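Side-chain contacts in protein CsuE (Acinetobacter baumannii, PDB 6FJY), which forms the tip adhesin of archaic chaperone-usher Csu pili and probably mediates the attachment to surfaces that starts biofilm formation: residues 15-18 / 19-23; 147-150 / 151-154; 92-95 / 96-99; 59-62 / 63-66; 71-74 / 75-79. All blocks are in the same frame, centred on the assembly; numbering follows the deposited sequence.

Interaction 1: residues 15-18 / 19-23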
loop_
_atom_site.group_PDB
_atom_site.type_symbol
_atom_site.label_atom_id
_atom_site.label_comp_id
_atom_site.label_asym_id
_atom_site.label_seq_id
_atom_site.Cartn_x
_atom_site.Cartn_y
_atom_site.Cartn_z
ATOM N N PRO D 15 3.943 3.268 3.742
ATOM C CA PRO D 15 2.651 3.878 4.064
ATOM C C PRO D 15 2.840 5.196 4.790
ATOM O O PRO D 15 3.818 5.401 5.511
ATOM C CB PRO D 15 1.980 2.836 4.966
ATOM C CG PRO D 15 3.101 2.029 5.504
ATOM C CD PRO D 15 4.106 1.964 4.398
ATOM N N SER D 16 1.872 6.093 4.585
ATOM C CA SER D 16 2.045 7.492 4.968
ATOM C C SER D 16 2.134 7.654 6.481
ATOM O O SER D 16 3.001 8.381 6.983
ATOM C CB SER D 16 0.898 8.324 4.400
ATOM O OG SER D 16 1.045 9.686 4.731
ATOM N N ILE D 17 1.252 6.977 7.221
ATOM C CA ILE D 17 1.195 7.158 8.668
ATOM C C ILE D 17 2.427 6.556 9.332
ATOM O O ILE D 17 2.998 7.143 10.259
ATOM C CB ILE D 17 -0.102 6.550 9.225
ATOM C CG1 ILE D 17 -1.314 7.155 8.516
ATOM C CG2 ILE D 17 -0.180 6.730 10.759
ATOM C CD1 ILE D 17 -1.442 8.651 8.690
ATOM N N TYR D 18 2.841 5.370 8.880
ATOM C CA TYR D 18 4.058 4.757 9.393
ATOM C C TYR D 18 5.250 5.676 9.176
ATOM O O TYR D 18 6.083 5.855 10.073
ATOM C CB TYR D 18 4.267 3.400 8.716
ATOM C CG TYR D 18 5.489 2.621 9.156
ATOM C CD1 TYR D 18 6.758 2.964 8.700
ATOM C CD2 TYR D 18 5.370 1.513 9.992
ATOM C CE1 TYR D 18 7.876 2.252 9.081
ATOM C CE2 TYR D 18 6.490 0.787 10.381
ATOM C CZ TYR D 18 7.743 1.165 9.919
ATOM O OH TYR D 18 8.868 0.463 10.289
ATOM N N LEU D 19 5.330 6.286 7.993
ATOM C CA LEU D 19 6.392 7.236 7.691
ATOM C C LEU D 19 6.447 8.375 8.702
ATOM O O LEU D 19 7.531 8.869 9.021
ATOM C CB LEU D 19 6.182 7.788 6.282
ATOM C CG LEU D 19 7.125 8.876 5.790
ATOM C CD1 LEU D 19 8.566 8.384 5.908
ATOM C CD2 LEU D 19 6.798 9.224 4.352
ATOM N N MET D 20 5.296 8.814 9.202
ATOM C CA MET D 20 5.265 9.960 10.107
ATOM C C MET D 20 5.678 9.569 11.520
ATOM O O MET D 20 6.448 10.289 12.165
ATOM C CB MET D 20 3.865 10.576 10.117
ATOM C CG MET D 20 3.809 12.009 10.617
ATOM S SD MET D 20 2.577 12.236 11.901
ATOM C CE MET D 20 3.288 11.223 13.191
ATOM N N GLU D 21 5.178 8.436 12.009
ATOM C CA GLU D 21 5.434 8.001 13.377
ATOM C C GLU D 21 6.764 7.273 13.500
ATOM O O GLU D 21 7.533 7.524 14.435
ATOM C CB GLU D 21 4.301 7.094 13.854
ATOM C CG GLU D 21 2.931 7.722 13.758
ATOM C CD GLU D 21 1.840 6.755 14.118
ATOM O OE1 GLU D 21 2.149 5.562 14.322
ATOM O OE2 GLU D 21 0.673 7.187 14.192
ATOM N N ASN D 22 7.040 6.350 12.581
ATOM C CA ASN D 22 8.232 5.526 12.668
ATOM C C ASN D 22 9.296 5.913 11.665
ATOM O O ASN D 22 10.404 5.372 11.726
ATOM C CB ASN D 22 7.876 4.053 12.469
ATOM C CG ASN D 22 6.878 3.555 13.484
ATOM O OD1 ASN D 22 7.022 3.805 14.682
ATOM N ND2 ASN D 22 5.853 2.855 13.010
ATOM N N GLY D 23 8.992 6.840 10.761
ATOM C CA GLY D 23 9.900 7.109 9.665
ATOM C C GLY D 23 10.120 5.855 8.851
ATOM O O GLY D 23 9.216 5.035 8.654
#

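Interaction 2: residues 147-150 / 151-154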
loop_
_atom_site.group_PDB
_atom_site.type_symbol
_atom_site.label_atom_id
_atom_site.label_comp_id
_atom_site.label_asym_id
_atom_site.label_seq_id
_atom_site.Cartn_x
_atom_site.Cartn_y
_atom_site.Cartn_z
ATOM N N PHE D 147 38.843 -8.457 -10.637
ATOM C CA PHE D 147 37.880 -7.575 -11.284
ATOM C C PHE D 147 38.237 -6.138 -10.923
ATOM O O PHE D 147 38.242 -5.766 -9.742
ATOM C CB PHE D 147 36.456 -7.915 -10.847
ATOM C CG PHE D 147 36.085 -9.364 -11.021
ATOM C CD1 PHE D 147 36.443 -10.062 -12.168
ATOM C CD2 PHE D 147 35.374 -10.032 -10.028
ATOM C CE1 PHE D 147 36.097 -11.402 -12.324
ATOM C CE2 PHE D 147 35.018 -11.371 -10.176
ATOM C CZ PHE D 147 35.380 -12.060 -11.329
ATOM N N GLU D 148 38.560 -5.337 -11.931
ATOM C CA GLU D 148 39.161 -4.036 -11.706
ATOM C C GLU D 148 38.503 -2.976 -12.574
ATOM O O GLU D 148 38.037 -3.246 -13.684
ATOM C CB GLU D 148 40.673 -4.064 -11.980
ATOM C CG GLU D 148 41.463 -4.753 -10.887
ATOM C CD GLU D 148 42.801 -5.272 -11.359
ATOM O OE1 GLU D 148 42.960 -5.514 -12.576
ATOM O OE2 GLU D 148 43.689 -5.465 -10.503
ATOM N N SER D 149 38.444 -1.773 -12.022
ATOM C CA SER D 149 38.114 -0.567 -12.745
ATOM C C SER D 149 39.338 -0.125 -13.538
ATOM O O SER D 149 40.458 -0.552 -13.243
ATOM C CB SER D 149 37.668 0.518 -11.765
ATOM O OG SER D 149 38.684 0.797 -10.821
ATOM N N PRO D 150 39.157 0.731 -14.546
ATOM C CA PRO D 150 40.237 0.958 -15.521
ATOM C C PRO D 150 41.438 1.673 -14.914
ATOM O O PRO D 150 41.300 2.692 -14.233
ATOM C CB PRO D 150 39.563 1.812 -16.597
ATOM C CG PRO D 150 38.438 2.476 -15.898
ATOM C CD PRO D 150 37.940 1.486 -14.895
ATOM N N GLY D 151 42.625 1.133 -15.186
ATOM C CA GLY D 151 43.864 1.715 -14.719
ATOM C C GLY D 151 44.313 1.277 -13.345
ATOM O O GLY D 151 45.281 1.843 -12.823
ATOM N N PHE D 152 43.653 0.289 -12.743
ATOM C CA PHE D 152 43.984 -0.121 -11.387
ATOM C C PHE D 152 45.280 -0.921 -11.361
ATOM O O PHE D 152 45.512 -1.787 -12.209
ATOM C CB PHE D 152 42.852 -0.952 -10.775
ATOM C CG PHE D 152 42.774 -0.841 -9.276
ATOM C CD1 PHE D 152 43.688 -1.496 -8.469
ATOM C CD2 PHE D 152 41.807 -0.052 -8.678
ATOM C CE1 PHE D 152 43.638 -1.373 -7.098
ATOM C CE2 PHE D 152 41.751 0.073 -7.310
ATOM C CZ PHE D 152 42.668 -0.593 -6.517
ATOM N N ARG D 153 46.116 -0.636 -10.362
ATOM C CA ARG D 153 47.410 -1.297 -10.204
ATOM C C ARG D 153 47.581 -1.691 -8.741
ATOM O O ARG D 153 47.729 -0.822 -7.877
ATOM C CB ARG D 153 48.554 -0.390 -10.666
ATOM N N ARG D 154 47.552 -2.994 -8.461
ATOM C CA ARG D 154 47.901 -3.514 -7.144
ATOM C C ARG D 154 49.409 -3.729 -7.077
ATOM O O ARG D 154 50.012 -4.255 -8.020
ATOM C CB ARG D 154 47.180 -4.836 -6.854
ATOM C CG ARG D 154 45.660 -4.812 -7.003
ATOM C CD ARG D 154 45.074 -6.225 -7.112
ATOM N NE ARG D 154 45.037 -6.912 -5.824
ATOM C CZ ARG D 154 43.982 -6.944 -5.012
ATOM N NH1 ARG D 154 42.853 -6.337 -5.355
ATOM N NH2 ARG D 154 44.058 -7.587 -3.855
#

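Interaction 3: residues 92-95 / 96-99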
loop_
_atom_site.group_PDB
_atom_site.type_symbol
_atom_site.label_atom_id
_atom_site.label_comp_id
_atom_site.label_asym_id
_atom_site.label_seq_id
_atom_site.Cartn_x
_atom_site.Cartn_y
_atom_site.Cartn_z
ATOM N N THR D 92 37.384 -8.409 3.944
ATOM C CA THR D 92 36.054 -8.979 4.129
ATOM C C THR D 92 34.974 -8.224 3.365
ATOM O O THR D 92 33.800 -8.603 3.435
ATOM C CB THR D 92 35.679 -8.992 5.622
ATOM O OG1 THR D 92 35.273 -7.675 6.022
ATOM C CG2 THR D 92 36.857 -9.433 6.481
ATOM N N LEU D 93 35.342 -7.162 2.643
ATOM C CA LEU D 93 34.387 -6.341 1.907
ATOM C C LEU D 93 33.552 -7.142 0.920
ATOM O O LEU D 93 32.425 -6.737 0.601
ATOM C CB LEU D 93 35.140 -5.240 1.165
ATOM C CG LEU D 93 34.293 -4.225 0.412
ATOM C CD1 LEU D 93 33.252 -3.620 1.337
ATOM C CD2 LEU D 93 35.194 -3.160 -0.142
ATOM N N VAL D 94 34.083 -8.266 0.431
ATOM C CA VAL D 94 33.379 -9.044 -0.578
ATOM C C VAL D 94 32.054 -9.569 -0.048
ATOM O O VAL D 94 31.114 -9.784 -0.823
ATOM C CB VAL D 94 34.274 -10.188 -1.094
ATOM C CG1 VAL D 94 35.116 -9.709 -2.277
ATOM C CG2 VAL D 94 35.168 -10.711 0.019
ATOM N N ASN D 95 31.931 -9.769 1.267
ATOM C CA ASN D 95 30.669 -10.342 1.716
ATOM C C ASN D 95 29.576 -9.289 1.930
ATOM O O ASN D 95 28.496 -9.630 2.419
ATOM C CB ASN D 95 30.873 -11.222 2.962
ATOM C CG ASN D 95 31.420 -10.475 4.137
ATOM O OD1 ASN D 95 31.070 -9.323 4.391
ATOM N ND2 ASN D 95 32.283 -11.138 4.886
ATOM N N LEU D 96 29.818 -8.037 1.532
ATOM C CA LEU D 96 28.748 -7.053 1.406
ATOM C C LEU D 96 28.008 -7.151 0.077
ATOM O O LEU D 96 26.915 -6.588 -0.060
ATOM C CB LEU D 96 29.313 -5.639 1.569
ATOM C CG LEU D 96 29.833 -5.379 2.982
ATOM C CD1 LEU D 96 30.056 -3.908 3.257
ATOM C CD2 LEU D 96 28.884 -6.014 4.044
ATOM N N PHE D 97 28.578 -7.835 -0.909
ATOM C CA PHE D 97 27.863 -8.060 -2.158
ATOM C C PHE D 97 26.693 -8.990 -1.889
ATOM O O PHE D 97 26.881 -10.111 -1.411
ATOM C CB PHE D 97 28.797 -8.637 -3.216
ATOM C CG PHE D 97 29.906 -7.710 -3.595
ATOM C CD1 PHE D 97 29.638 -6.552 -4.308
ATOM C CD2 PHE D 97 31.217 -7.989 -3.243
ATOM C CE1 PHE D 97 30.660 -5.684 -4.657
ATOM C CE2 PHE D 97 32.243 -7.129 -3.597
ATOM C CZ PHE D 97 31.962 -5.970 -4.301
ATOM N N SER D 98 25.487 -8.520 -2.190
ATOM C CA SER D 98 24.256 -9.175 -1.776
ATOM C C SER D 98 23.442 -9.607 -2.986
ATOM O O SER D 98 23.328 -8.874 -3.970
ATOM C CB SER D 98 23.415 -8.244 -0.897
ATOM O OG SER D 98 22.187 -8.843 -0.538
ATOM N N GLY D 99 22.862 -10.794 -2.894
ATOM C CA GLY D 99 22.012 -11.294 -3.938
ATOM C C GLY D 99 22.801 -11.997 -5.016
ATOM O O GLY D 99 24.035 -11.952 -5.063
#

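Interaction 4: residues 59-62 / 63-66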
loop_
_atom_site.group_PDB
_atom_site.type_symbol
_atom_site.label_atom_id
_atom_site.label_comp_id
_atom_site.label_asym_id
_atom_site.label_seq_id
_atom_site.Cartn_x
_atom_site.Cartn_y
_atom_site.Cartn_z
ATOM N N PHE D 59 13.633 14.598 -2.191
ATOM C CA PHE D 59 12.759 13.942 -3.154
ATOM C C PHE D 59 11.480 14.756 -3.287
ATOM O O PHE D 59 10.906 15.185 -2.282
ATOM C CB PHE D 59 12.408 12.514 -2.713
ATOM C CG PHE D 59 13.578 11.569 -2.682
ATOM C CD1 PHE D 59 14.670 11.812 -1.864
ATOM C CD2 PHE D 59 13.567 10.418 -3.447
ATOM C CE1 PHE D 59 15.737 10.941 -1.836
ATOM C CE2 PHE D 59 14.630 9.540 -3.418
ATOM C CZ PHE D 59 15.713 9.801 -2.611
ATOM N N THR D 60 11.017 14.946 -4.519
ATOM C CA THR D 60 9.904 15.846 -4.794
ATOM C C THR D 60 8.707 15.112 -5.374
ATOM O O THR D 60 8.854 14.237 -6.236
ATOM C CB THR D 60 10.314 16.938 -5.770
ATOM O OG1 THR D 60 11.134 16.369 -6.794
ATOM C CG2 THR D 60 11.076 18.025 -5.055
ATOM N N ASN D 61 7.522 15.500 -4.908
ATOM C CA ASN D 61 6.270 15.124 -5.551
ATOM C C ASN D 61 6.036 16.069 -6.720
ATOM O O ASN D 61 5.964 17.289 -6.531
ATOM C CB ASN D 61 5.116 15.198 -4.553
ATOM C CG ASN D 61 3.868 14.481 -5.037
ATOM O OD1 ASN D 61 3.703 14.225 -6.229
ATOM N ND2 ASN D 61 2.976 14.156 -4.101
ATOM N N ALA D 62 5.922 15.517 -7.927
ATOM C CA ALA D 62 5.826 16.375 -9.104
ATOM C C ALA D 62 4.539 17.186 -9.148
ATOM O O ALA D 62 4.442 18.119 -9.952
ATOM C CB ALA D 62 5.953 15.541 -10.382
ATOM N N GLN D 63 3.560 16.868 -8.300
ATOM C CA GLN D 63 2.263 17.534 -8.322
ATOM C C GLN D 63 2.140 18.579 -7.218
ATOM O O GLN D 63 1.853 19.748 -7.488
ATOM C CB GLN D 63 1.146 16.491 -8.193
ATOM C CG GLN D 63 1.494 15.140 -8.787
ATOM C CD GLN D 63 1.580 15.171 -10.298
ATOM O OE1 GLN D 63 2.602 14.809 -10.883
ATOM N NE2 GLN D 63 0.497 15.596 -10.940
ATOM N N THR D 64 2.353 18.173 -5.971
ATOM C CA THR D 64 2.100 19.067 -4.853
ATOM C C THR D 64 3.262 19.998 -4.560
ATOM O O THR D 64 3.076 20.997 -3.856
ATOM C CB THR D 64 1.784 18.253 -3.601
ATOM O OG1 THR D 64 2.928 17.467 -3.246
ATOM C CG2 THR D 64 0.617 17.332 -3.865
ATOM N N GLY D 65 4.449 19.702 -5.075
ATOM C CA GLY D 65 5.631 20.404 -4.639
ATOM C C GLY D 65 6.101 20.021 -3.258
ATOM O O GLY D 65 7.094 20.583 -2.782
ATOM N N GLU D 66 5.413 19.096 -2.593
ATOM C CA GLU D 66 5.890 18.586 -1.320
ATOM C C GLU D 66 7.186 17.814 -1.523
ATOM O O GLU D 66 7.399 17.174 -2.557
ATOM C CB GLU D 66 4.841 17.686 -0.666
ATOM C CG GLU D 66 3.563 18.406 -0.271
ATOM C CD GLU D 66 2.479 17.454 0.193
ATOM O OE1 GLU D 66 2.283 17.317 1.421
ATOM O OE2 GLU D 66 1.830 16.834 -0.675
#

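Interaction 5: residues 71-74 / 75-79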
loop_
_atom_site.group_PDB
_atom_site.type_symbol
_atom_site.label_atom_id
_atom_site.label_comp_id
_atom_site.label_asym_id
_atom_site.label_seq_id
_atom_site.Cartn_x
_atom_site.Cartn_y
_atom_site.Cartn_z
ATOM N N ILE D 71 18.164 10.254 3.699
ATOM C CA ILE D 71 19.567 10.174 4.072
ATOM C C ILE D 71 20.118 8.942 3.386
ATOM O O ILE D 71 19.609 7.834 3.599
ATOM C CB ILE D 71 19.769 10.068 5.594
ATOM C CG1 ILE D 71 19.203 11.294 6.307
ATOM C CG2 ILE D 71 21.233 9.872 5.924
ATOM C CD1 ILE D 71 19.248 11.176 7.805
ATOM N N ILE D 72 21.136 9.121 2.551
ATOM C CA ILE D 72 21.713 7.998 1.828
ATOM C C ILE D 72 22.932 7.500 2.589
ATOM O O ILE D 72 23.783 8.292 3.007
ATOM C CB ILE D 72 22.072 8.385 0.387
ATOM C CG1 ILE D 72 20.925 9.167 -0.247
ATOM C CG2 ILE D 72 22.321 7.138 -0.422
ATOM C CD1 ILE D 72 19.599 8.456 -0.148
ATOM N N LEU D 73 23.005 6.184 2.780
ATOM C CA LEU D 73 24.092 5.560 3.514
ATOM C C LEU D 73 24.701 4.443 2.682
ATOM O O LEU D 73 24.007 3.771 1.915
ATOM C CB LEU D 73 23.611 5.002 4.866
ATOM C CG LEU D 73 22.986 5.949 5.900
ATOM C CD1 LEU D 73 21.474 5.970 5.787
ATOM C CD2 LEU D 73 23.412 5.542 7.304
ATOM N N ASP D 74 26.011 4.244 2.858
ATOM C CA ASP D 74 26.775 3.262 2.100
ATOM C C ASP D 74 26.628 1.876 2.718
ATOM O O ASP D 74 25.848 1.659 3.645
ATOM C CB ASP D 74 28.245 3.673 2.020
ATOM C CG ASP D 74 28.884 3.843 3.393
ATOM O OD1 ASP D 74 28.245 3.471 4.397
ATOM O OD2 ASP D 74 30.023 4.358 3.468
ATOM N N SER D 75 27.419 0.925 2.219
ATOM C CA SER D 75 27.278 -0.468 2.619
ATOM C C SER D 75 27.678 -0.715 4.070
ATOM O O SER D 75 27.362 -1.776 4.611
ATOM C CB SER D 75 28.105 -1.354 1.686
ATOM O OG SER D 75 27.769 -1.110 0.330
ATOM N N ASN D 76 28.378 0.222 4.709
ATOM C CA ASN D 76 28.729 0.105 6.118
ATOM C C ASN D 76 27.832 0.962 7.009
ATOM O O ASN D 76 28.201 1.258 8.149
ATOM C CB ASN D 76 30.197 0.477 6.324
ATOM C CG ASN D 76 31.144 -0.471 5.620
ATOM O OD1 ASN D 76 31.117 -1.685 5.848
ATOM N ND2 ASN D 76 31.991 0.078 4.755
ATOM N N ASN D 77 26.666 1.361 6.498
ATOM C CA ASN D 77 25.730 2.263 7.179
ATOM C C ASN D 77 26.382 3.591 7.571
ATOM O O ASN D 77 26.082 4.164 8.618
ATOM C CB ASN D 77 25.079 1.589 8.388
ATOM C CG ASN D 77 23.678 1.073 8.081
ATOM O OD1 ASN D 77 22.689 1.794 8.238
ATOM N ND2 ASN D 77 23.591 -0.170 7.622
ATOM N N GLU D 78 27.251 4.107 6.703
ATOM C CA GLU D 78 27.825 5.435 6.863
ATOM C C GLU D 78 27.208 6.410 5.868
ATOM O O GLU D 78 27.031 6.086 4.689
ATOM C CB GLU D 78 29.345 5.412 6.691
ATOM C CG GLU D 78 30.070 4.771 7.852
ATOM C CD GLU D 78 31.509 5.217 7.953
ATOM O OE1 GLU D 78 32.231 5.133 6.936
ATOM O OE2 GLU D 78 31.917 5.661 9.050
ATOM N N ILE D 79 26.904 7.612 6.357
ATOM C CA ILE D 79 26.270 8.649 5.551
ATOM C C ILE D 79 27.216 9.108 4.448
ATOM O O ILE D 79 28.377 9.459 4.703
ATOM C CB ILE D 79 25.842 9.826 6.445
ATOM C CG1 ILE D 79 24.827 9.358 7.487
ATOM C CG2 ILE D 79 25.273 10.960 5.613
ATOM C CD1 ILE D 79 24.107 10.478 8.183
#

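Interaction 1: residues 15-18 / 19-23
With CG of Tyr-18 anti to the backbone N (chi1 -179°) and CG of Asn-22 anti to its own carbonyl carbon (chi1 -59°), the phenol ring and the amide one turn later are brought together at about a right angle. CB of Asn-22 sits over the ring face, 3.9 Å from the centroid of Tyr-18, a CH-pi contact. On that face ND2 of Asn-22 lies nearer the rim, 3.3 Å from CD2 of Tyr-18, and the amide plane is steeply inclined to the ring. A short polar amide suits this exposed place, since its CB can lie over the ring while its polar end probably stays accessible to water. In the backbone, Asn-22 N bonds to Tyr-18 O at 2.7 Å, as Glu-21 N does to Ile-17 O at 3.1 Å. Ile-17 and Glu-21 run side by side, CG2 of Ile-17 meeting OE2 of Glu-21 at 3.6 Å; that oxygen also forms a salt bridge with Arg-209. Gly-23, with positive phi, lets the chain leave the helix. This short helix, 16-21, follows strand 9-15 and leads into strand 24-31. Ile-17 and Ser-16 rest on strand 167-184, while Tyr-18 packs on Leu-4 of the CsuC chain.

Interaction 2: residues 147-150 / 151-154
Glu-148 and Phe-152 meet through their first side-chain carbons, CB to CB at 4.0 Å, where the chain leaves strand 146-148 and reverses. This is the compact part. The two side chains cross at about a right angle, and CB of Phe-152 also lies 3.5 Å from Ser-149 O. Ser-149 OG approaches the rim of the Phe-152 ring, near its plane, 3.9 Å from CD2; the hydroxyl is hydrogen-bonded to Tyr-133 N, which ties it to the adjoining strand. Its chi1 of 59° places OG between the backbone N and the carbonyl carbon, directed at that strand.

Farther along, the contact loosens. Glu-148 OE2 comes no closer to Arg-154 than CD, at 3.7 Å, and OE2 of Glu-148 stands 5.1 Å from NE of Arg-154, so the pair is no salt bridge, although their opposite charges should still attract. Both ends are instead gathered by Ser-134 OG, and Arg-154 NH2 also reaches Met-45 O. Pro-150 and Gly-151 form the exposed bend, closed by a weak bond from Phe-152 N to Ser-149 O of 3.3 Å. Proline has the phi the first corner needs, while at Gly-151 a CB would collide with the preceding carbonyl. A Pro-Gly pair at the two central positions is the classic signature of a type II beta turn, here following strand 146-148 of the Ig-like beta sandwich.

Interaction 3: residues 92-95 / 96-99
Leu-93 and Leu-96 cross at about a right angle and touch through their CD1 methyls, 3.7 Å apart, on a short 3-10 turn that interrupts the long loop between strands 85-87 and 103-110 of this Ig-like domain. The partners are three positions apart, the spacing of a 3-10 turn. CG of Leu-93 is anti to the backbone N (chi1 -176°), whereas CG of Leu-96 is anti to the carbonyl carbon, and these opposite choices let the two branched ends converge. Leucine suits both places: its methyls reach across the turn and still offer an apolar surface to other parts of the fold, Leu-93 to Met-88 and Leu-96 to Leu-104.

Val-94 and Phe-97 make a second, oblique pair, with CG1 of Val-94 4.1 Å from CE2 of Phe-97. The ring of Phe-97 turns back toward Val-94, and its buried surroundings include Leu-33, Cys-35 and Phe-38, whose ring meets it at about 40°. A broad flat side chain can thus join the turn to strands 33-35 and 103-110, and a compact apolar valine suits the buried place against it. Asn-95, polar as befits its exposed position, runs at a slant to Leu-96, its OD1 4.0 Å from CD2 of Leu-96.

The backbone bond from Leu-96 N to Leu-93 O measures 3.1 Å and that from Phe-97 N to Val-94 O 3.2 Å. In both, the donor stands well above the carbonyl plane. Val-94 O has a further neighbour at the edge of the Phe-97 ring, near its plane: CD2, 3.0 Å away.

Interaction 4: residues 59-62 / 63-66
Asn-61 and Glu-66 are joined by a backbone hydrogen bond, Asn-61 N to Glu-66 O, 2.9 Å long and practically straight at 179°. A second backbone bond, Gly-65 N to Asn-61 O at 3.2 Å, closes the loop inside it, where Gly-65 readily adopts a positive phi. Side-chain bonds brace the interior. Asn-61 OD1 receives a weak bond from Gln-63 N, 3.4 Å away, an arrangement a short amide can make. Thr-64 OG1 accepts from Glu-66 N at 3.0 Å, an ST turn, and donates to Glu-66 OE2 at 2.9 Å, meeting its anti lone pair. Its chi1 of 63° sets the hydroxyl between backbone N and carbonyl carbon, where it can serve both Glu-66 N and Glu-66 OE2. The same carboxylate oxygen is held by Ser-117 OG, so two hydroxyls would probably stabilise its negative charge. Van der Waals contacts fill the rest: Thr-64 OG1 lies 3.4 Å from CB of Asn-61, and the bent Gln-63 chain folds back until OE1 is 3.5 Å from CB of Ala-62. The whole connects antiparallel strands 58-61 and 67-73, with strand 119-136 flanking the former and buried Phe-59 also packing on strand 167-184.

Interaction 5: residues 71-74 / 75-79
The side chains of Asp-74 and Glu-78 lie side by side, pointing the same way, their carboxylate planes 22° apart, nearly coplanar. Asp-74 OD1 is met on its syn side by Glu-78 N, 2.6 Å away and 26° out of the carboxylate plane, and takes a weak bond from Asn-76 N at 3.3 Å. CG of Asp-74 stands between backbone N and carbonyl carbon (chi1 58°), which folds the acid inward over the turn. Aspartate is short enough to accept from these amides while its own backbone closes the type I turn, Asn-77 N to Asp-74 O at 3.0 Å. Asp-74 N in turn donates to Glu-78 O at 2.8 Å. Asn-77 takes a left-handed backbone conformation, which asparagine tolerates well. Beyond the turn, Ile-79 bridges to Leu-73 and packs obliquely on Ile-71, CD1 to CG2 at 3.7 Å; beta-branched isoleucine suits such extended backbone. Asp-74 OD2 bonds to Tyr-50 OH, and Ser-75 OG to Pro-105 O of strand 103-110. With Glu-78 OE1 4.2 Å from Asp-74 OD2, the two negative charges probably repel, a cost that the amides and the tyrosine hydroxyl gathered round the buried acid would partly offset.

How the interactions relate
Interactions 2 to 5 are turns and loops joining beta strands; interaction 1 is a short helix, also between two strands, about 7 Å, centre to centre, from the centre of the chain and touching CsuC. Interactions 3 and 5 touch directly: Leu-96 CD1 lies 3.6 Å from both Ser-75 CB and Asn-76 OD1, so the 3-10 turn rests on the type I turn. Interaction 4 lies at the start and interaction 5 at the end of strand 67-73, their nearest atoms about 5 Å apart. Interaction 2 comes within about 8 Å of interaction 3, nearest atoms, but its centre is about 44 Å from that of interaction 1.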